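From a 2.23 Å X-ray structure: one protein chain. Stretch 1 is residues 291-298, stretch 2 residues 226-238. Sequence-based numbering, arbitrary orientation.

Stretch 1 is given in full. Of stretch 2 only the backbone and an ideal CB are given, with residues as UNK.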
# COMPACT_ATOMS: atom_id res chain seq x y z
N VAL A 291 4.37 13.58 11.15
CA VAL A 291 5.75 13.59 11.62
C VAL A 291 5.80 12.72 12.86
O VAL A 291 5.00 12.88 13.78
CB VAL A 291 6.26 15.01 11.93
CG1 VAL A 291 7.69 14.96 12.46
CG2 VAL A 291 6.22 15.86 10.68
N TYR A 292 6.73 11.78 12.87
CA TYR A 292 6.89 10.87 13.99
C TYR A 292 8.33 10.43 14.12
O TYR A 292 9.11 10.49 13.17
CB TYR A 292 5.99 9.64 13.81
CG TYR A 292 6.28 8.81 12.57
CD1 TYR A 292 5.81 9.18 11.32
CD2 TYR A 292 7.02 7.62 12.66
CE1 TYR A 292 6.07 8.41 10.20
CE2 TYR A 292 7.28 6.85 11.54
CZ TYR A 292 6.80 7.25 10.31
OH TYR A 292 7.05 6.49 9.18
N LYS A 293 8.68 9.98 15.32
CA LYS A 293 9.99 9.38 15.56
C LYS A 293 9.84 7.87 15.58
O LYS A 293 8.94 7.34 16.23
CB LYS A 293 10.59 9.90 16.86
CG LYS A 293 11.13 11.31 16.72
CD LYS A 293 11.70 11.85 18.02
CE LYS A 293 12.51 13.11 17.74
NZ LYS A 293 12.70 13.94 18.95
N ILE A 294 10.72 7.20 14.85
CA ILE A 294 10.80 5.75 14.84
C ILE A 294 12.22 5.37 15.25
O ILE A 294 13.18 5.63 14.52
CB ILE A 294 10.40 5.14 13.47
CG1 ILE A 294 10.85 3.68 13.39
CG2 ILE A 294 11.00 5.92 12.31
CD1 ILE A 294 10.16 2.88 12.31
N LYS A 295 12.34 4.79 16.44
CA LYS A 295 13.63 4.47 17.05
C LYS A 295 14.58 5.66 17.00
O LYS A 295 15.74 5.53 16.60
CB LYS A 295 14.27 3.25 16.37
CG LYS A 295 13.32 2.08 16.26
CD LYS A 295 13.97 0.74 16.57
CE LYS A 295 14.86 0.26 15.45
NZ LYS A 295 16.03 -0.47 15.99
N GLY A 296 14.08 6.82 17.41
CA GLY A 296 14.89 8.03 17.52
C GLY A 296 15.01 8.83 16.23
O GLY A 296 15.49 9.96 16.26
N VAL A 297 14.59 8.25 15.10
CA VAL A 297 14.71 8.88 13.79
C VAL A 297 13.41 9.59 13.44
O VAL A 297 12.36 8.97 13.42
CB VAL A 297 15.02 7.83 12.69
CG1 VAL A 297 15.16 8.50 11.33
CG2 VAL A 297 16.27 7.05 13.04
N THR A 298 13.49 10.89 13.15
CA THR A 298 12.31 11.65 12.76
C THR A 298 11.98 11.39 11.29
O THR A 298 12.79 11.64 10.40
CB THR A 298 12.50 13.16 12.98
OG1 THR A 298 12.76 13.42 14.37
CG2 THR A 298 11.26 13.92 12.57
N UNK A 226 7.14 1.82 4.08
CA UNK A 226 8.41 2.01 3.41
C UNK A 226 9.49 2.52 4.36
O UNK A 226 10.62 2.04 4.29
CB UNK A 226 8.24 2.98 2.24
N UNK A 227 9.17 3.47 5.25
CA UNK A 227 10.23 3.99 6.14
C UNK A 227 10.74 2.87 7.06
O UNK A 227 11.94 2.76 7.26
CB UNK A 227 9.71 5.16 6.97
N UNK A 228 9.85 2.01 7.55
CA UNK A 228 10.25 0.81 8.30
C UNK A 228 11.10 -0.14 7.45
O UNK A 228 12.17 -0.58 7.86
CB UNK A 228 9.01 0.07 8.81
N UNK A 229 10.60 -0.45 6.26
CA UNK A 229 11.18 -1.49 5.42
C UNK A 229 12.51 -1.07 4.76
O UNK A 229 13.45 -1.86 4.68
CB UNK A 229 10.17 -1.88 4.34
N UNK A 230 12.58 0.18 4.30
CA UNK A 230 13.82 0.69 3.70
C UNK A 230 14.87 1.06 4.74
O UNK A 230 16.05 0.74 4.58
CB UNK A 230 13.51 1.91 2.83
N UNK A 231 14.46 1.74 5.80
CA UNK A 231 15.39 2.39 6.72
C UNK A 231 15.72 1.55 7.94
O UNK A 231 16.71 1.83 8.63
CB UNK A 231 14.81 3.73 7.17
N UNK A 232 14.92 0.52 8.21
CA UNK A 232 15.19 -0.42 9.31
C UNK A 232 14.98 -1.86 8.84
O UNK A 232 14.18 -2.60 9.43
CB UNK A 232 14.29 -0.12 10.51
N UNK A 233 15.73 -2.29 7.80
CA UNK A 233 15.45 -3.58 7.17
C UNK A 233 15.40 -4.74 8.16
O UNK A 233 16.33 -4.93 8.93
CB UNK A 233 16.51 -3.87 6.10
N UNK A 234 14.30 -5.48 8.15
CA UNK A 234 14.16 -6.70 8.95
C UNK A 234 14.27 -6.50 10.47
O UNK A 234 14.36 -7.47 11.21
CB UNK A 234 15.23 -7.71 8.51
N UNK A 235 14.26 -5.25 10.93
CA UNK A 235 14.23 -4.96 12.37
C UNK A 235 12.79 -4.98 12.87
O UNK A 235 11.91 -4.39 12.24
CB UNK A 235 14.88 -3.61 12.67
N UNK A 236 12.57 -5.67 13.99
CA UNK A 236 11.26 -5.74 14.62
C UNK A 236 10.98 -4.42 15.31
O UNK A 236 11.74 -4.01 16.18
CB UNK A 236 11.18 -6.90 15.61
N UNK A 237 9.90 -3.75 14.92
CA UNK A 237 9.53 -2.47 15.54
C UNK A 237 8.50 -2.75 16.64
O UNK A 237 7.44 -3.33 16.36
CB UNK A 237 8.97 -1.49 14.50
N UNK A 238 8.82 -2.37 17.87
CA UNK A 238 7.88 -2.47 18.99
C UNK A 238 7.16 -1.14 19.10
O UNK A 238 7.74 -0.15 19.54
CB UNK A 238 8.59 -2.83 20.30

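Stretch 2 opens as a helix that runs through position 231 and then unwinds into an irregular segment. At position 226 the ideal CB has nothing of stretch 1 within 5.5 Å, so the helix is the main visible constraint and many residues would serve; it is Leu226, whose end leads away.

Position 227 points toward stretch 1, its ideal CB 3.7 Å from Tyr292 OH. So close an approach favours a small or compact side chain, apolar to suit Ile294 or perhaps a hydroxyl to meet the phenol. The residue is Val227. Its CG1 lies 3.2 Å from Tyr292 OH, a tight contact, and its CG2 packs 4.1 Å from Ile294 CG2.

At 228 the CB points sideways, 4.6 Å from Ile294 CD1, which suits a flexible chain with an aliphatic stem. Gln228 supplies one, its CG 3.8 Å from Ile294 CD1.

Positions 229, 230 and 231 are out of reach of stretch 1, which leaves their choice open beyond helical fitness; they are Trp229, Glu230 and Ala231.

Position 232 is the first to leave helical phi/psi, and its CB points toward a broad space bordered by Ile294, Lys295 and Val297. A large apolar side chain, aromatic or long aliphatic, would fill it. Phe232 does so with chi1 in m: Ile294 CG1 sits over one face, 4.2 Å from the ring centroid in a CH-pi contact, while Val297 CG2 meets the edge 3.7 Å from CZ.

A type II turn spans 232 to 235. At 233, phi of -53° and psi of 126° fit proline well, and Pro233 is found; at 234 the positive phi favours glycine, asparagine or aspartate, and Asp234 occupies it. Neither reaches stretch 1.

The ideal CB of 235 is 4.7 Å from Lys295 NZ, so an acceptor is invited, whether carboxylate, amide or hydroxyl. Gln235 accepts a hydrogen bond at OE1 from Lys295 NZ, at 2.8 Å.

Position 236 points away, so stretch 1 places little constraint on it. Ile236 contributes through its backbone: a water donates to Ile236 O (2.7 Å) and weakly accepts from Lys295 NZ (3.2 Å).

At 237 the CB points sideways, 5.0 Å from Ile294 CD1, and a branched or long aliphatic chain could close the gap. Ile237 extends CD1 to 4.0 Å from Ile294 CD1.

Position 238 precedes a helix, where aspartate, asparagine, serine or threonine can cap; Asp238 caps a backbone N just beyond the stretch.

Stretch 2 226-238: LVQWEAFPDQIID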
# COMPACT_ATOMS: atom_id res chain seq x y z
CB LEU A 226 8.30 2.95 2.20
CG LEU A 226 7.71 2.37 0.93
CD1 LEU A 226 7.91 3.36 -0.21
CD2 LEU A 226 8.32 1.02 0.57
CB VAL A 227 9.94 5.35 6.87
CG1 VAL A 227 8.64 6.01 6.42
CG2 VAL A 227 10.05 5.26 8.39
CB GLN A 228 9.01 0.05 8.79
CG GLN A 228 8.16 0.81 9.80
CD GLN A 228 6.93 0.04 10.27
OE1 GLN A 228 6.57 -1.02 9.71
NE2 GLN A 228 6.28 0.56 11.29
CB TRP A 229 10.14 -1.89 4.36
CG TRP A 229 10.47 -3.12 3.62
CD1 TRP A 229 10.30 -4.41 4.04
CD2 TRP A 229 11.03 -3.19 2.32
NE1 TRP A 229 10.72 -5.28 3.07
CE2 TRP A 229 11.18 -4.56 2.00
CE3 TRP A 229 11.42 -2.23 1.38
CZ2 TRP A 229 11.70 -4.98 0.79
CZ3 TRP A 229 11.94 -2.66 0.18
CH2 TRP A 229 12.07 -4.02 -0.11
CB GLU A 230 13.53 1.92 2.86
CG GLU A 230 12.71 1.66 1.61
CD GLU A 230 12.16 2.94 1.01
OE1 GLU A 230 12.14 3.97 1.69
OE2 GLU A 230 11.73 2.91 -0.16
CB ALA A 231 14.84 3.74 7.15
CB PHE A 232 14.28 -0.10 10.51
CG PHE A 232 14.37 1.33 10.98
CD1 PHE A 232 13.62 2.32 10.35
CD2 PHE A 232 15.20 1.68 12.03
CE1 PHE A 232 13.70 3.64 10.77
CE2 PHE A 232 15.28 2.99 12.45
CZ PHE A 232 14.53 3.97 11.82
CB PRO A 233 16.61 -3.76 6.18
CG PRO A 233 17.24 -2.42 6.02
CD PRO A 233 16.98 -1.69 7.30
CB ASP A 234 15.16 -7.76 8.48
CG ASP A 234 14.96 -8.16 7.03
OD1 ASP A 234 13.92 -7.81 6.45
OD2 ASP A 234 15.85 -8.83 6.47
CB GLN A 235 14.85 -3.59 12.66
CG GLN A 235 16.30 -3.46 12.24
CD GLN A 235 16.84 -2.06 12.45
OE1 GLN A 235 16.55 -1.43 13.46
NE2 GLN A 235 17.61 -1.57 11.49
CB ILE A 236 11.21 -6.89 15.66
CG1 ILE A 236 11.42 -8.23 14.95
CG2 ILE A 236 9.89 -6.87 16.42
CD1 ILE A 236 11.37 -9.44 15.85
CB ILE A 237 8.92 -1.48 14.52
CG1 ILE A 237 9.81 -1.33 13.27
CG2 ILE A 237 8.67 -0.13 15.17
CD1 ILE A 237 11.19 -0.74 13.52
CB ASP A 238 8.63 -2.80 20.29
CG ASP A 238 7.69 -2.97 21.49
OD1 ASP A 238 6.47 -2.75 21.36
OD2 ASP A 238 8.20 -3.32 22.58
O HOH W 1 13.61 -2.28 16.97
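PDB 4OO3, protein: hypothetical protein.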